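Local coordinates for protein mevalonate diphosphate decarboxylase (Legionella pneumophila, PDB 3LTO) that probably catalyses the ATP-dependent decarboxylation of mevalonate diphosphate, a step of lipid biosynthesis, at residues A[38-43]-A[98-103]. Numbering follows the deposited sequence.
Sequences NLLSSV and SNNFPH
Past the last backbone bond, N100 N to L40 O, the side chain of N100 adds bonds to L40 N and N38 O, a worked example of an asparagine carrying on the work of a strand after it has ended. S42 and S98 form an antiparallel hydrogen-bonded pair: S42 N gives a bond of 2.6 Å to S98 O, and S98 N returns one of 2.9 Å to S42 O. One step on, S41 and N99 make the non-hydrogen-bonded pair, their CA atoms 4.3 Å apart, and the backbone N of N100 then lies nearly in line with the C=O of L40, though the bond is bent at the hydrogen. Beyond this the carboxamide acts. Chi1 of 69° turns CG toward the backbone of 38-40; ND2 donates to N38 O over 2.7 Å, in the carbonyl plane, while OD1 accepts L40 N at 2.9 Å, with L40 N well above the plane of the N100 carboxamide. A single side chain thus grips the corner at N38 and L39, where the long strand 31-47 changes direction. That strand runs through the mixed sheet of the N-terminal domain, a member of the S5-type fold of the GHMP kinase-related enzymes, and 2-12 pairs with it antiparallel. The tight part of the contact lies on the side of S41 and F101, against helix 110-129, where both meet S112: S41 OG is hydrogen-bonded to S112 OG, and the buried F101 ring has N99 CB over the centre of one face, 3.6 Å above the plane. L39, crossing F101 at about a right angle, brings CB within 4.0 Å of CD1 of F101. Toward solvent, at the exposed N38 and N100, it is polar bonding that ties the two segments, while the side chain of L40 also lies against Q6 and P8 of strand 2-12.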
# COMPACT_ATOMS: atom_id res chain seq x y z
N ASN A 38 14.00 -23.94 0.56
CA ASN A 38 14.16 -25.34 0.19
C ASN A 38 12.84 -26.02 -0.17
O ASN A 38 12.83 -26.99 -0.92
CB ASN A 38 14.87 -26.09 1.32
CG ASN A 38 16.28 -25.58 1.55
OD1 ASN A 38 17.19 -25.82 0.75
ND2 ASN A 38 16.48 -24.86 2.65
N LEU A 39 11.73 -25.52 0.36
CA LEU A 39 10.43 -26.08 0.05
C LEU A 39 9.92 -25.30 -1.15
O LEU A 39 9.71 -24.09 -1.07
CB LEU A 39 9.48 -25.94 1.24
CG LEU A 39 9.90 -26.59 2.57
CD1 LEU A 39 8.83 -26.34 3.63
CD2 LEU A 39 10.11 -28.09 2.38
N LEU A 40 9.72 -26.00 -2.27
CA LEU A 40 9.29 -25.35 -3.50
C LEU A 40 8.06 -25.94 -4.17
O LEU A 40 7.80 -27.14 -4.10
CB LEU A 40 10.44 -25.38 -4.53
CG LEU A 40 11.78 -24.70 -4.25
CD1 LEU A 40 12.82 -25.18 -5.25
CD2 LEU A 40 11.62 -23.19 -4.34
N SER A 41 7.29 -25.07 -4.82
CA SER A 41 6.13 -25.48 -5.57
C SER A 41 6.54 -25.20 -7.00
O SER A 41 7.30 -24.26 -7.25
CB SER A 41 4.89 -24.65 -5.21
OG SER A 41 4.25 -25.16 -4.06
N SER A 42 6.06 -26.01 -7.93
CA SER A 42 6.41 -25.82 -9.33
C SER A 42 5.17 -25.80 -10.20
O SER A 42 4.20 -26.50 -9.91
CB SER A 42 7.34 -26.93 -9.80
OG SER A 42 8.59 -26.85 -9.13
N VAL A 43 5.20 -25.00 -11.25
CA VAL A 43 4.08 -24.93 -12.16
C VAL A 43 4.55 -24.96 -13.60
O VAL A 43 5.41 -24.18 -14.01
CB VAL A 43 3.25 -23.65 -11.96
CG1 VAL A 43 2.19 -23.55 -13.05
CG2 VAL A 43 2.59 -23.68 -10.60
N SER A 98 3.13 -28.94 -8.85
CA SER A 98 3.80 -29.96 -8.05
C SER A 98 4.56 -29.31 -6.90
O SER A 98 4.81 -28.11 -6.91
CB SER A 98 4.76 -30.75 -8.94
OG SER A 98 5.42 -31.74 -8.20
N ASN A 99 4.93 -30.12 -5.91
CA ASN A 99 5.69 -29.64 -4.76
C ASN A 99 6.88 -30.57 -4.57
O ASN A 99 6.86 -31.70 -5.05
CB ASN A 99 4.86 -29.68 -3.47
CG ASN A 99 3.59 -28.89 -3.57
OD1 ASN A 99 3.60 -27.70 -3.92
ND2 ASN A 99 2.48 -29.53 -3.26
N ASN A 100 7.91 -30.10 -3.87
CA ASN A 100 9.05 -30.96 -3.63
C ASN A 100 8.95 -31.53 -2.23
O ASN A 100 9.88 -32.17 -1.73
CB ASN A 100 10.37 -30.20 -3.83
CG ASN A 100 10.61 -29.15 -2.78
OD1 ASN A 100 9.75 -28.87 -1.95
ND2 ASN A 100 11.80 -28.55 -2.81
N PHE A 101 7.82 -31.26 -1.58
CA PHE A 101 7.57 -31.79 -0.25
C PHE A 101 6.40 -32.77 -0.31
O PHE A 101 5.44 -32.57 -1.06
CB PHE A 101 7.30 -30.69 0.78
CG PHE A 101 6.52 -29.51 0.27
CD1 PHE A 101 7.09 -28.59 -0.60
CD2 PHE A 101 5.22 -29.28 0.74
CE1 PHE A 101 6.39 -27.45 -1.00
CE2 PHE A 101 4.51 -28.14 0.34
CZ PHE A 101 5.10 -27.23 -0.53
N PRO A 102 6.48 -33.85 0.48
CA PRO A 102 5.47 -34.91 0.56
C PRO A 102 4.05 -34.45 0.85
O PRO A 102 3.82 -33.41 1.47
CB PRO A 102 6.01 -35.81 1.67
CG PRO A 102 6.70 -34.84 2.57
CD PRO A 102 7.45 -33.99 1.58
N HIS A 103 3.09 -35.25 0.40
CA HIS A 103 1.68 -34.95 0.61
C HIS A 103 1.37 -35.30 2.07
O HIS A 103 0.63 -34.59 2.75
CB HIS A 103 0.83 -35.80 -0.34
CG HIS A 103 -0.58 -35.32 -0.47
ND1 HIS A 103 -1.44 -35.21 0.60
CD2 HIS A 103 -1.28 -34.91 -1.56
CE1 HIS A 103 -2.61 -34.76 0.18
NE2 HIS A 103 -2.54 -34.57 -1.13